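Local atomic coordinates of acetyl xylan esterase (Paenibacillus sp. R4, PDB entry 6AGQ), a protein that hydrolyses acetyl esters, probably removing acetyl groups from acetylated xylan, and is a cold-active esterase of the alpha/beta-hydrolase superfamily. Residues S151-Y154 and K155-L159; I118-R121 and G122-G125; P139-M142 and T143-I146; P225-E228 and I229-F233. All blocks are in the same frame, centred on the assembly; numbering follows the deposited sequence.

Contact 1. Residues S151-Y154 and K155-L159; sequences SYYY and KQVYL
Two donors grip Y152 O. K155 N lies 2.8 Å from Y152 O and its bond is fairly straight at 164°. Water 1 donates to Y152 O at 2.9 Å and accepts from Q156 N at 3.0 Å. The water therefore bridges Y152 and Q156, whose own O and N stay 4.3 Å apart. One residue on, V157 N makes a weak bond to Y153 O, and then Y158 N bonds Y154 O at 3.0 Å. The side chains follow the same turn. V157 CG2 sits over one face of the Y153 ring, offset toward its rim, in a CH-pi contact 3.8 Å from the centroid. The Y153 ring is placed for this because CG stands anti to the backbone N (chi1 -179°), on the side of its carbonyl. V157 runs alongside Y154, with V157 CB 3.8 Å from Y154 CD1. The Y158 ring slants across the base of Y154, its CE1 3.9 Å from Y154 CB, and its OH bonds F253 O. A phenylalanine in place of Y158 would probably keep the packing on Y154 but leave F253 O without its hydroxyl mate. V157 and Y158 also pack on L190 of helix 186-197. The arrangement lies near the first turn of alpha-helix 153-170, with a water bridging a backbone O and N, within an alpha/beta-hydrolase fold.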
ATOM      1  N   SER A 151     -35.267 -15.124 -10.020  1.00 32.50           N
ATOM      2  CA  SER A 151     -34.669 -14.158 -10.978  1.00 33.03           C
ATOM      3  C   SER A 151     -33.173 -13.869 -10.748  1.00 29.99           C
ATOM      4  O   SER A 151     -32.590 -12.981 -11.396  1.00 27.75           O
ATOM      5  CB  SER A 151     -35.476 -12.833 -10.917  1.00 36.54           C
ATOM      6  OG  SER A 151     -35.317 -12.227  -9.645  1.00 45.09           O
ATOM      7  N   TYR A 152     -32.540 -14.630  -9.840  1.00 25.98           N
ATOM      8  CA  TYR A 152     -31.169 -14.368  -9.471  1.00 25.30           C
ATOM      9  C   TYR A 152     -30.159 -14.755 -10.585  1.00 25.33           C
ATOM     10  O   TYR A 152     -30.269 -15.845 -11.137  1.00 21.89           O
ATOM     11  CB  TYR A 152     -30.849 -15.078  -8.182  1.00 23.42           C
ATOM     12  CG  TYR A 152     -29.412 -14.889  -7.713  1.00 22.57           C
ATOM     13  CD1 TYR A 152     -28.971 -13.634  -7.349  1.00 20.99           C
ATOM     14  CD2 TYR A 152     -28.509 -15.982  -7.638  1.00 21.34           C
ATOM     15  CE1 TYR A 152     -27.695 -13.447  -6.907  1.00 22.31           C
ATOM     16  CE2 TYR A 152     -27.200 -15.795  -7.215  1.00 23.08           C
ATOM     17  CZ  TYR A 152     -26.790 -14.511  -6.868  1.00 23.19           C
ATOM     18  OH  TYR A 152     -25.498 -14.261  -6.415  1.00 23.65           O
ATOM     19  N   TYR A 153     -29.181 -13.871 -10.879  1.00 22.85           N
ATOM     20  CA  TYR A 153     -28.119 -14.144 -11.897  1.00 22.56           C
ATOM     21  C   TYR A 153     -27.667 -15.607 -12.089  1.00 23.19           C
ATOM     22  O   TYR A 153     -27.627 -16.156 -13.219  1.00 22.38           O
ATOM     23  CB  TYR A 153     -26.881 -13.330 -11.544  1.00 26.72           C
ATOM     24  CG  TYR A 153     -25.731 -13.478 -12.486  1.00 23.81           C
ATOM     25  CD1 TYR A 153     -25.774 -12.885 -13.759  1.00 26.03           C
ATOM     26  CD2 TYR A 153     -24.637 -14.193 -12.130  1.00 23.33           C
ATOM     27  CE1 TYR A 153     -24.725 -13.009 -14.655  1.00 24.95           C
ATOM     28  CE2 TYR A 153     -23.582 -14.344 -13.003  1.00 23.73           C
ATOM     29  CZ  TYR A 153     -23.637 -13.756 -14.278  1.00 24.98           C
ATOM     30  OH  TYR A 153     -22.602 -13.898 -15.141  1.00 21.04           O
ATOM     31  N   TYR A 154     -27.380 -16.284 -10.987  1.00 24.47           N
ATOM     32  CA  TYR A 154     -26.791 -17.613 -11.104  1.00 24.77           C
ATOM     33  C   TYR A 154     -27.794 -18.670 -11.440  1.00 25.71           C
ATOM     34  O   TYR A 154     -27.361 -19.797 -11.753  1.00 24.89           O
ATOM     35  CB  TYR A 154     -25.853 -18.013  -9.931  1.00 24.48           C
ATOM     36  CG  TYR A 154     -24.461 -17.353  -9.999  1.00 22.89           C
ATOM     37  CD1 TYR A 154     -23.474 -17.816 -10.895  1.00 21.14           C
ATOM     38  CD2 TYR A 154     -24.122 -16.313  -9.120  1.00 22.65           C
ATOM     39  CE1 TYR A 154     -22.223 -17.206 -10.986  1.00 23.28           C
ATOM     40  CE2 TYR A 154     -22.860 -15.725  -9.150  1.00 23.96           C
ATOM     41  CZ  TYR A 154     -21.916 -16.156 -10.083  1.00 23.78           C
ATOM     42  OH  TYR A 154     -20.696 -15.571 -10.109  1.00 24.49           O
ATOM     43  N   LYS A 155     -29.093 -18.357 -11.477  1.00 22.06           N
ATOM     44  CA  LYS A 155     -30.026 -19.378 -11.907  1.00 24.57           C
ATOM     45  C   LYS A 155     -29.795 -19.759 -13.376  1.00 25.42           C
ATOM     46  O   LYS A 155     -29.525 -20.888 -13.665  1.00 27.88           O
ATOM     47  CB  LYS A 155     -31.474 -18.987 -11.694  1.00 25.80           C
ATOM     48  CG  LYS A 155     -32.434 -20.123 -11.997  1.00 27.90           C
ATOM     49  CD  LYS A 155     -33.904 -19.687 -11.889  1.00 30.31           C
ATOM     50  CE  LYS A 155     -34.523 -19.490 -13.235  1.00 32.31           C
ATOM     51  NZ  LYS A 155     -35.867 -18.891 -13.059  1.00 35.31           N
ATOM     52  N   GLN A 156     -29.901 -18.808 -14.285  1.00 23.77           N
ATOM     53  CA  GLN A 156     -29.637 -19.066 -15.665  1.00 25.21           C
ATOM     54  C   GLN A 156     -28.171 -19.463 -15.910  1.00 26.90           C
ATOM     55  O   GLN A 156     -27.917 -20.293 -16.802  1.00 24.06           O
ATOM     56  CB  GLN A 156     -30.054 -17.881 -16.563  1.00 26.59           C
ATOM     57  CG  GLN A 156     -31.559 -17.787 -16.762  1.00 28.92           C
ATOM     58  CD  GLN A 156     -32.108 -18.878 -17.682  1.00 33.05           C
ATOM     59  OE1 GLN A 156     -31.418 -19.359 -18.584  1.00 36.37           O
ATOM     60  NE2 GLN A 156     -33.334 -19.299 -17.426  1.00 35.94           N
ATOM     61  N   VAL A 157     -27.209 -19.002 -15.089  1.00 23.93           N
ATOM     62  CA  VAL A 157     -25.811 -19.502 -15.248  1.00 22.73           C
ATOM     63  C   VAL A 157     -25.712 -21.009 -15.021  1.00 22.61           C
ATOM     64  O   VAL A 157     -25.083 -21.742 -15.822  1.00 23.01           O
ATOM     65  CB  VAL A 157     -24.827 -18.700 -14.345  1.00 24.95           C
ATOM     66  CG1 VAL A 157     -23.413 -19.182 -14.491  1.00 23.37           C
ATOM     67  CG2 VAL A 157     -24.897 -17.213 -14.711  1.00 25.37           C
ATOM     68  N   TYR A 158     -26.348 -21.507 -13.940  1.00 23.46           N
ATOM     69  CA  TYR A 158     -26.276 -22.935 -13.626  1.00 22.72           C
ATOM     70  C   TYR A 158     -26.957 -23.760 -14.682  1.00 22.86           C
ATOM     71  O   TYR A 158     -26.481 -24.839 -15.063  1.00 24.50           O
ATOM     72  CB  TYR A 158     -26.853 -23.273 -12.252  1.00 20.18           C
ATOM     73  CG  TYR A 158     -26.010 -22.844 -11.069  1.00 20.72           C
ATOM     74  CD1 TYR A 158     -24.994 -21.903 -11.182  1.00 21.25           C
ATOM     75  CD2 TYR A 158     -26.253 -23.347  -9.825  1.00 20.26           C
ATOM     76  CE1 TYR A 158     -24.248 -21.513 -10.085  1.00 21.12           C
ATOM     77  CE2 TYR A 158     -25.530 -22.888  -8.716  1.00 21.19           C
ATOM     78  CZ  TYR A 158     -24.539 -22.009  -8.861  1.00 20.11           C
ATOM     79  OH  TYR A 158     -23.811 -21.571  -7.796  1.00 24.32           O
ATOM     80  N   LEU A 159     -28.066 -23.260 -15.180  1.00 25.36           N
ATOM     81  CA  LEU A 159     -28.720 -23.941 -16.315  1.00 25.73           C
ATOM     82  C   LEU A 159     -27.858 -23.981 -17.579  1.00 24.61           C
ATOM     83  O   LEU A 159     -27.870 -24.986 -18.293  1.00 24.47           O
ATOM     84  CB  LEU A 159     -30.069 -23.242 -16.623  1.00 24.73           C
ATOM     85  CG  LEU A 159     -31.082 -23.356 -15.510  1.00 27.52           C
ATOM     86  CD1 LEU A 159     -32.333 -22.570 -15.861  1.00 28.80           C
ATOM     87  CD2 LEU A 159     -31.470 -24.790 -15.161  1.00 30.75           C
TER
HETATM   88  O   HOH W   1     -31.029 -16.011 -13.977  1.00 31.14           O

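Contact 2. Residues I118-R121 and G122-G125; sequences IDVR and GQGG
Q123 folds back over V120. Its CB lies 3.6 Å from V120 O, and CG stays close to the same oxygen. CD comes to 3.7 Å from V120 CG1. At the tip NE2 is 3.4 Å from V120 CG1, while OE1 lies 4.0 Å from V120 CB. The chain is extended beyond CG (chi2 -172°), which carries the amide past the carbonyl and across the valine methyl. Both amide atoms have partners outside the turn: OE1 accepts from S96 N, and NE2 bonds Y153 OH and Q186 OE1. An alanine at Q123 would probably leave S96 N and Q186 OE1 without these mates and uncover V120 CG1. The backbone closes beneath the side chain, where Q123 N donates to V120 O at 3.2 Å. At G122 phi is 84°, and a CB there would press on R121 O. G125 CA approaches D119 OD2 to 4.1 Å, and a side chain on G125 would run into that oxygen, which bonds T127 OG1. The R121 guanidinium forms salt bridges with D129, D160 and D66, which fix its rotation. Y236 of a second subunit bonds G125 O. The arrangement is a type II beta turn from V120 to Q123, just after strand 114-118; its R121-G122-Q123 is consistent with the conserved Arg-Gly-Gln motif of carbohydrate esterase family 7.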
ATOM      1  N   ILE A 118     -16.630 -22.957 -21.926  1.00 24.78           N
ATOM      2  CA  ILE A 118     -17.714 -22.022 -22.221  1.00 27.87           C
ATOM      3  C   ILE A 118     -17.583 -20.660 -21.510  1.00 25.87           C
ATOM      4  O   ILE A 118     -16.976 -20.567 -20.471  1.00 25.58           O
ATOM      5  CB  ILE A 118     -19.095 -22.631 -21.800  1.00 32.35           C
ATOM      6  CG1 ILE A 118     -19.159 -22.898 -20.297  1.00 31.08           C
ATOM      7  CG2 ILE A 118     -19.370 -23.939 -22.562  1.00 33.96           C
ATOM      8  CD1 ILE A 118     -20.533 -23.318 -19.847  1.00 34.95           C
ATOM      9  N   ASP A 119     -18.102 -19.614 -22.128  1.00 27.55           N
ATOM     10  CA  ASP A 119     -18.378 -18.333 -21.476  1.00 27.64           C
ATOM     11  C   ASP A 119     -19.522 -18.430 -20.428  1.00 30.56           C
ATOM     12  O   ASP A 119     -20.507 -19.078 -20.659  1.00 33.13           O
ATOM     13  CB  ASP A 119     -18.865 -17.350 -22.480  1.00 28.58           C
ATOM     14  CG  ASP A 119     -17.775 -16.815 -23.469  1.00 31.03           C
ATOM     15  OD1 ASP A 119     -16.528 -16.912 -23.231  1.00 30.29           O
ATOM     16  OD2 ASP A 119     -18.242 -16.225 -24.483  1.00 30.63           O
ATOM     17  N   VAL A 120     -19.399 -17.665 -19.341  1.00 35.12           N
ATOM     18  CA  VAL A 120     -20.422 -17.442 -18.339  1.00 32.12           C
ATOM     19  C   VAL A 120     -21.061 -16.138 -18.793  1.00 33.92           C
ATOM     20  O   VAL A 120     -20.371 -15.178 -19.098  1.00 35.92           O
ATOM     21  CB  VAL A 120     -19.834 -17.259 -16.912  1.00 33.13           C
ATOM     22  CG1 VAL A 120     -20.930 -16.903 -15.901  1.00 34.07           C
ATOM     23  CG2 VAL A 120     -19.081 -18.491 -16.468  1.00 30.41           C
ATOM     24  N   ARG A 121     -22.379 -16.153 -18.883  1.00 30.48           N
ATOM     25  CA  ARG A 121     -23.156 -15.125 -19.505  1.00 29.88           C
ATOM     26  C   ARG A 121     -22.936 -13.665 -19.008  1.00 26.73           C
ATOM     27  O   ARG A 121     -22.910 -13.373 -17.821  1.00 24.69           O
ATOM     28  CB  ARG A 121     -24.622 -15.521 -19.426  1.00 32.45           C
ATOM     29  CG  ARG A 121     -25.103 -15.706 -18.004  1.00 34.30           C
ATOM     30  CD  ARG A 121     -26.584 -15.565 -17.940  1.00 33.56           C
ATOM     31  NE  ARG A 121     -27.180 -16.594 -18.779  1.00 35.26           N
ATOM     32  CZ  ARG A 121     -28.378 -16.500 -19.338  1.00 34.50           C
ATOM     33  NH1 ARG A 121     -28.838 -17.526 -20.042  1.00 29.02           N
ATOM     34  NH2 ARG A 121     -29.114 -15.386 -19.157  1.00 37.18           N
ATOM     35  N   GLY A 122     -22.634 -12.756 -19.926  1.00 22.68           N
ATOM     36  CA  GLY A 122     -22.427 -11.391 -19.516  1.00 20.76           C
ATOM     37  C   GLY A 122     -21.052 -11.069 -19.011  1.00 20.55           C
ATOM     38  O   GLY A 122     -20.808  -9.927 -18.723  1.00 19.93           O
ATOM     39  N   GLN A 123     -20.134 -12.030 -18.895  1.00 20.84           N
ATOM     40  CA  GLN A 123     -18.825 -11.702 -18.356  1.00 23.29           C
ATOM     41  C   GLN A 123     -17.813 -11.275 -19.446  1.00 23.80           C
ATOM     42  O   GLN A 123     -18.226 -10.729 -20.438  1.00 30.26           O
ATOM     43  CB  GLN A 123     -18.340 -12.774 -17.421  1.00 23.07           C
ATOM     44  CG  GLN A 123     -19.343 -12.945 -16.293  1.00 24.43           C
ATOM     45  CD  GLN A 123     -18.877 -13.867 -15.196  1.00 20.84           C
ATOM     46  OE1 GLN A 123     -17.732 -14.285 -15.180  1.00 22.24           O
ATOM     47  NE2 GLN A 123     -19.775 -14.197 -14.279  1.00 20.21           N
ATOM     48  N   GLY A 124     -16.519 -11.533 -19.323  1.00 23.41           N
ATOM     49  CA  GLY A 124     -15.556 -10.874 -20.191  1.00 25.35           C
ATOM     50  C   GLY A 124     -15.478 -11.471 -21.569  1.00 26.05           C
ATOM     51  O   GLY A 124     -14.393 -11.513 -22.145  1.00 30.39           O
ATOM     52  N   GLY A 125     -16.620 -11.873 -22.140  1.00 24.87           N
ATOM     53  CA  GLY A 125     -16.620 -12.622 -23.410  1.00 28.78           C
ATOM     54  C   GLY A 125     -17.587 -12.032 -24.410  1.00 25.91           C
ATOM     55  O   GLY A 125     -18.097 -10.877 -24.248  1.00 24.88           O
TER

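Contact 3. Residues P139-M142 and T143-I146; sequences PGWM and TLGI
L144 runs alongside W141, with L144 CD1 4.1 Å from W141 CD1 and 4.0 Å from W141 CA. Beneath them L144 N makes a weak but straight bond to W141 O, 3.4 Å long at 164°, which closes a type I beta turn. A type II turn from T143 to I146 overlaps it, sharing T143 and L144. It brings I146 CD1 to 3.8 Å from M142 O. With its CG1 anti to the backbone N (chi1 -158°), I146 directs that methyl back toward the first turn. The next shell fixes the backbone. M142 O accepts from Y152 OH, M142 N donates to E228 OE1, and W141 N is bonded to Y95 OH. T143 OG1 bonds I138 N. The W141 ring is stacked with Y153 and meets Y95 edge-to-face, so its plane is set from two directions. P139 and W141 also pack against a second subunit. The two overlapping turns lie in the long loop between strand 114-118 and helix 153-170. T143 and I146 rest on helix 226-236, and I146 also touches helix 243-251.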
ATOM      1  N   PRO A 139     -21.608  -2.980  -9.241  1.00 28.87           N
ATOM      2  CA  PRO A 139     -20.881  -3.419 -10.444  1.00 28.77           C
ATOM      3  C   PRO A 139     -20.423  -4.870 -10.329  1.00 27.75           C
ATOM      4  O   PRO A 139     -19.926  -5.241  -9.293  1.00 29.82           O
ATOM      5  CB  PRO A 139     -19.656  -2.494 -10.494  1.00 29.57           C
ATOM      6  CG  PRO A 139     -20.052  -1.285  -9.686  1.00 31.78           C
ATOM      7  CD  PRO A 139     -20.955  -1.830  -8.602  1.00 31.10           C
ATOM      8  N   GLY A 140     -20.550  -5.643 -11.408  1.00 27.14           N
ATOM      9  CA  GLY A 140     -20.454  -7.118 -11.369  1.00 25.96           C
ATOM     10  C   GLY A 140     -21.796  -7.810 -11.535  1.00 24.83           C
ATOM     11  O   GLY A 140     -22.747  -7.230 -12.021  1.00 30.67           O
ATOM     12  N   TRP A 141     -21.890  -9.044 -11.100  1.00 24.44           N
ATOM     13  CA  TRP A 141     -23.061  -9.891 -11.357  1.00 24.61           C
ATOM     14  C   TRP A 141     -23.635 -10.550 -10.105  1.00 23.35           C
ATOM     15  O   TRP A 141     -24.773 -10.981 -10.158  1.00 25.30           O
ATOM     16  CB  TRP A 141     -22.692 -10.972 -12.429  1.00 27.08           C
ATOM     17  CG  TRP A 141     -22.157 -10.341 -13.672  1.00 24.56           C
ATOM     18  CD1 TRP A 141     -22.890  -9.766 -14.639  1.00 26.05           C
ATOM     19  CD2 TRP A 141     -20.793 -10.106 -14.010  1.00 22.97           C
ATOM     20  NE1 TRP A 141     -22.080  -9.250 -15.600  1.00 26.98           N
ATOM     21  CE2 TRP A 141     -20.783  -9.420 -15.219  1.00 24.88           C
ATOM     22  CE3 TRP A 141     -19.587 -10.426 -13.419  1.00 24.29           C
ATOM     23  CZ2 TRP A 141     -19.611  -9.044 -15.851  1.00 25.51           C
ATOM     24  CZ3 TRP A 141     -18.429 -10.045 -14.029  1.00 22.56           C
ATOM     25  CH2 TRP A 141     -18.439  -9.361 -15.240  1.00 21.82           C
ATOM     26  N   MET A 142     -22.913 -10.549  -8.986  1.00 23.46           N
ATOM     27  CA  MET A 142     -23.339 -11.270  -7.738  1.00 24.22           C
ATOM     28  C   MET A 142     -24.653 -10.772  -7.112  1.00 24.30           C
ATOM     29  O   MET A 142     -25.266 -11.506  -6.299  1.00 26.31           O
ATOM     30  CB  MET A 142     -22.317 -11.065  -6.597  1.00 27.01           C
ATOM     31  CG  MET A 142     -20.909 -11.572  -6.792  1.00 33.42           C
ATOM     32  SD  MET A 142     -20.882 -13.328  -7.167  1.00 33.31           S
ATOM     33  CE  MET A 142     -21.299 -13.918  -5.518  1.00 37.00           C
ATOM     34  N   THR A 143     -25.035  -9.524  -7.379  1.00 21.93           N
ATOM     35  CA  THR A 143     -26.224  -8.903  -6.716  1.00 24.20           C
ATOM     36  C   THR A 143     -27.451  -8.745  -7.638  1.00 23.51           C
ATOM     37  O   THR A 143     -28.497  -8.279  -7.230  1.00 24.25           O
ATOM     38  CB  THR A 143     -25.849  -7.558  -6.103  1.00 24.15           C
ATOM     39  OG1 THR A 143     -25.538  -6.652  -7.158  1.00 24.64           O
ATOM     40  CG2 THR A 143     -24.628  -7.685  -5.247  1.00 25.53           C
ATOM     41  N   LEU A 144     -27.323  -9.174  -8.887  1.00 24.40           N
ATOM     42  CA  LEU A 144     -28.450  -9.074  -9.833  1.00 24.18           C
ATOM     43  C   LEU A 144     -29.525 -10.080  -9.471  1.00 21.98           C
ATOM     44  O   LEU A 144     -29.250 -11.283  -9.412  1.00 19.34           O
ATOM     45  CB  LEU A 144     -28.002  -9.263 -11.236  1.00 23.68           C
ATOM     46  CG  LEU A 144     -27.029  -8.203 -11.706  1.00 27.06           C
ATOM     47  CD1 LEU A 144     -26.474  -8.676 -13.019  1.00 27.23           C
ATOM     48  CD2 LEU A 144     -27.735  -6.855 -11.860  1.00 29.29           C
ATOM     49  N   GLY A 145     -30.709  -9.549  -9.138  1.00 18.72           N
ATOM     50  CA  GLY A 145     -31.864 -10.382  -8.748  1.00 20.40           C
ATOM     51  C   GLY A 145     -31.716 -11.052  -7.396  1.00 20.63           C
ATOM     52  O   GLY A 145     -32.344 -12.087  -7.135  1.00 22.69           O
ATOM     53  N   ILE A 146     -30.922 -10.455  -6.517  1.00 22.86           N
ATOM     54  CA  ILE A 146     -30.568 -11.080  -5.235  1.00 25.31           C
ATOM     55  C   ILE A 146     -31.706 -11.270  -4.245  1.00 27.16           C
ATOM     56  O   ILE A 146     -31.621 -12.154  -3.367  1.00 27.42           O
ATOM     57  CB  ILE A 146     -29.382 -10.410  -4.556  1.00 26.77           C
ATOM     58  CG1 ILE A 146     -28.721 -11.395  -3.559  1.00 28.92           C
ATOM     59  CG2 ILE A 146     -29.764  -9.077  -3.927  1.00 29.57           C
ATOM     60  CD1 ILE A 146     -27.324 -10.964  -3.191  1.00 31.41           C
TER

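Contact 4. Residues P225-E228 and I229-F233; sequences PYVE and IKNWF
The flat amide of N231 lies over V227 O, which sits against one amide face with N231 CG 3.4 Å away. Both residues belong to alpha-helix 226-236, part of the helical excursion between strands 203-207 and 265-271 of the alpha/beta-hydrolase sheet. Two rings follow on this turn. W232 CE3 stands 3.9 Å above the plane of the F233 ring, over its centre. In return, F233 CD1 lies in the W232 plane, at the edge of the indole. Beyond the segments W232 stacks on Y236 and F233 on H240. The Y226 ring meets that of F210 with their planes inclined, and it touches F214 of helix 214-219; its OH bonds C212 N. Two bonds show the regular pitch of the helix. N231 N donates to V227 O at 2.8 Å. W232 N reaches E228 O at 2.8 Å. V227 O is thus bonded by the N231 backbone and also lined by its amide. K230 bends at chi3 (78°) and its end crosses V227. K230 NZ comes to 3.4 Å from V227 CG2, and K230 CE lies just behind. K230 and F233 pack on D300 of a third subunit. I229 follows Y226 toward F214. The bond between these two residues is bent. I229 N meets Y226 O at 3.1 Å with an angle of 137°, and the donor stands above the carbonyl plane, 54° out of it.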
ATOM      1  N   PRO A 225     -15.026 -10.940  -5.335  1.00 29.33           N
ATOM      2  CA  PRO A 225     -16.477 -10.767  -5.587  1.00 29.20           C
ATOM      3  C   PRO A 225     -17.431 -10.906  -4.378  1.00 28.58           C
ATOM      4  O   PRO A 225     -18.520 -10.316  -4.392  1.00 23.36           O
ATOM      5  CB  PRO A 225     -16.795 -11.869  -6.642  1.00 33.91           C
ATOM      6  CG  PRO A 225     -15.555 -12.734  -6.757  1.00 33.61           C
ATOM      7  CD  PRO A 225     -14.398 -11.996  -6.158  1.00 31.26           C
ATOM      8  N   TYR A 226     -17.056 -11.662  -3.340  1.00 25.09           N
ATOM      9  CA  TYR A 226     -17.856 -11.657  -2.126  1.00 28.64           C
ATOM     10  C   TYR A 226     -18.104 -10.228  -1.543  1.00 27.60           C
ATOM     11  O   TYR A 226     -19.141  -9.979  -0.950  1.00 30.73           O
ATOM     12  CB  TYR A 226     -17.285 -12.556  -1.069  1.00 28.09           C
ATOM     13  CG  TYR A 226     -17.364 -14.023  -1.325  1.00 27.01           C
ATOM     14  CD1 TYR A 226     -18.600 -14.654  -1.522  1.00 28.26           C
ATOM     15  CD2 TYR A 226     -16.216 -14.808  -1.319  1.00 27.78           C
ATOM     16  CE1 TYR A 226     -18.688 -16.010  -1.741  1.00 29.54           C
ATOM     17  CE2 TYR A 226     -16.290 -16.202  -1.511  1.00 30.19           C
ATOM     18  CZ  TYR A 226     -17.524 -16.801  -1.748  1.00 29.62           C
ATOM     19  OH  TYR A 226     -17.628 -18.168  -1.912  1.00 27.19           O
ATOM     20  N   VAL A 227     -17.188  -9.300  -1.761  1.00 27.69           N
ATOM     21  CA  VAL A 227     -17.360  -7.940  -1.325  1.00 27.91           C
ATOM     22  C   VAL A 227     -18.623  -7.231  -1.941  1.00 28.84           C
ATOM     23  O   VAL A 227     -19.179  -6.340  -1.311  1.00 27.08           O
ATOM     24  CB  VAL A 227     -16.056  -7.110  -1.543  1.00 32.98           C
ATOM     25  CG1 VAL A 227     -15.937  -6.585  -2.950  1.00 34.93           C
ATOM     26  CG2 VAL A 227     -16.005  -5.911  -0.599  1.00 36.00           C
ATOM     27  N   GLU A 228     -19.068  -7.629  -3.145  1.00 26.76           N
ATOM     28  CA  GLU A 228     -20.282  -7.070  -3.774  1.00 25.36           C
ATOM     29  C   GLU A 228     -21.497  -7.315  -2.865  1.00 24.26           C
ATOM     30  O   GLU A 228     -22.375  -6.497  -2.769  1.00 23.97           O
ATOM     31  CB  GLU A 228     -20.534  -7.728  -5.139  1.00 26.04           C
ATOM     32  CG  GLU A 228     -19.470  -7.448  -6.203  1.00 27.58           C
ATOM     33  CD  GLU A 228     -19.726  -8.183  -7.545  1.00 30.24           C
ATOM     34  OE1 GLU A 228     -20.888  -8.404  -7.914  1.00 29.53           O
ATOM     35  OE2 GLU A 228     -18.758  -8.528  -8.271  1.00 33.98           O
ATOM     36  N   ILE A 229     -21.531  -8.434  -2.168  1.00 22.32           N
ATOM     37  CA  ILE A 229     -22.660  -8.686  -1.245  1.00 25.38           C
ATOM     38  C   ILE A 229     -22.633  -7.712  -0.077  1.00 28.42           C
ATOM     39  O   ILE A 229     -23.668  -7.185   0.312  1.00 27.71           O
ATOM     40  CB  ILE A 229     -22.640 -10.126  -0.782  1.00 25.79           C
ATOM     41  CG1 ILE A 229     -22.986 -11.057  -1.956  1.00 27.93           C
ATOM     42  CG2 ILE A 229     -23.678 -10.348   0.247  1.00 29.64           C
ATOM     43  CD1 ILE A 229     -22.544 -12.464  -1.712  1.00 31.66           C
ATOM     44  N   LYS A 230     -21.450  -7.450   0.469  1.00 29.16           N
ATOM     45  CA  LYS A 230     -21.301  -6.480   1.535  1.00 30.43           C
ATOM     46  C   LYS A 230     -21.693  -5.087   0.979  1.00 27.61           C
ATOM     47  O   LYS A 230     -22.452  -4.337   1.612  1.00 26.07           O
ATOM     48  CB  LYS A 230     -19.849  -6.544   2.103  1.00 32.60           C
ATOM     49  CG  LYS A 230     -19.521  -5.537   3.197  1.00 38.62           C
ATOM     50  CD  LYS A 230     -18.037  -5.136   3.247  1.00 42.72           C
ATOM     51  CE  LYS A 230     -17.747  -4.135   2.151  1.00 43.54           C
ATOM     52  NZ  LYS A 230     -16.324  -3.725   2.034  1.00 52.60           N
ATOM     53  N   ASN A 231     -21.239  -4.758  -0.234  1.00 27.88           N
ATOM     54  CA  ASN A 231     -21.608  -3.451  -0.843  1.00 25.26           C
ATOM     55  C   ASN A 231     -23.096  -3.361  -1.167  1.00 24.83           C
ATOM     56  O   ASN A 231     -23.668  -2.359  -0.990  1.00 22.83           O
ATOM     57  CB  ASN A 231     -20.714  -3.160  -2.025  1.00 25.79           C
ATOM     58  CG  ASN A 231     -19.278  -2.956  -1.602  1.00 30.64           C
ATOM     59  OD1 ASN A 231     -18.988  -2.932  -0.425  1.00 38.36           O
ATOM     60  ND2 ASN A 231     -18.384  -2.871  -2.534  1.00 28.78           N
ATOM     61  N   TRP A 232     -23.752  -4.458  -1.517  1.00 26.79           N
ATOM     62  CA  TRP A 232     -25.234  -4.456  -1.558  1.00 27.36           C
ATOM     63  C   TRP A 232     -25.831  -3.906  -0.259  1.00 26.95           C
ATOM     64  O   TRP A 232     -26.615  -2.964  -0.305  1.00 23.23           O
ATOM     65  CB  TRP A 232     -25.824  -5.840  -1.858  1.00 23.68           C
ATOM     66  CG  TRP A 232     -27.250  -5.773  -2.217  1.00 25.30           C
ATOM     67  CD1 TRP A 232     -27.741  -5.529  -3.435  1.00 26.13           C
ATOM     68  CD2 TRP A 232     -28.394  -5.876  -1.332  1.00 24.45           C
ATOM     69  NE1 TRP A 232     -29.094  -5.484  -3.396  1.00 25.72           N
ATOM     70  CE2 TRP A 232     -29.525  -5.722  -2.118  1.00 24.72           C
ATOM     71  CE3 TRP A 232     -28.550  -6.139   0.036  1.00 24.45           C
ATOM     72  CZ2 TRP A 232     -30.828  -5.754  -1.590  1.00 25.70           C
ATOM     73  CZ3 TRP A 232     -29.832  -6.157   0.587  1.00 25.74           C
ATOM     74  CH2 TRP A 232     -30.971  -5.966  -0.243  1.00 25.98           C
ATOM     75  N   PHE A 233     -25.443  -4.491   0.882  1.00 26.21           N
ATOM     76  CA  PHE A 233     -25.932  -4.010   2.147  1.00 25.66           C
ATOM     77  C   PHE A 233     -25.681  -2.554   2.341  1.00 23.58           C
ATOM     78  O   PHE A 233     -26.614  -1.834   2.649  1.00 20.91           O
ATOM     79  CB  PHE A 233     -25.444  -4.826   3.352  1.00 25.25           C
ATOM     80  CG  PHE A 233     -26.106  -6.156   3.414  1.00 26.00           C
ATOM     81  CD1 PHE A 233     -27.404  -6.246   3.785  1.00 26.45           C
ATOM     82  CD2 PHE A 233     -25.459  -7.292   2.979  1.00 27.08           C
ATOM     83  CE1 PHE A 233     -28.064  -7.447   3.819  1.00 26.31           C
ATOM     84  CE2 PHE A 233     -26.114  -8.506   2.996  1.00 29.49           C
ATOM     85  CZ  PHE A 233     -27.430  -8.571   3.397  1.00 27.26           C
TER

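In the fold
Contacts 1, 2 and 3 are buried, while contact 4 is only partly so and its centre lies about 20 Å from the centre of the chain. Contacts 2 and 3 both belong to the loop that joins strand 114-118 to helix 153-170, and contact 1 spans the beginning of that helix. Y153 ties the three together: its OH bonds R121 O and its N bonds L144 O. Contacts 3 and 4 touch through E228. Contacts 1 and 4 do not touch. The helical contacts rest on repeated backbone bonds, the other two on beta turns. Charge gathers at R121 in contact 2, and aromatic rings dominate contact 1. Contacts 2 and 3 meet one neighbouring subunit, contact 4 another.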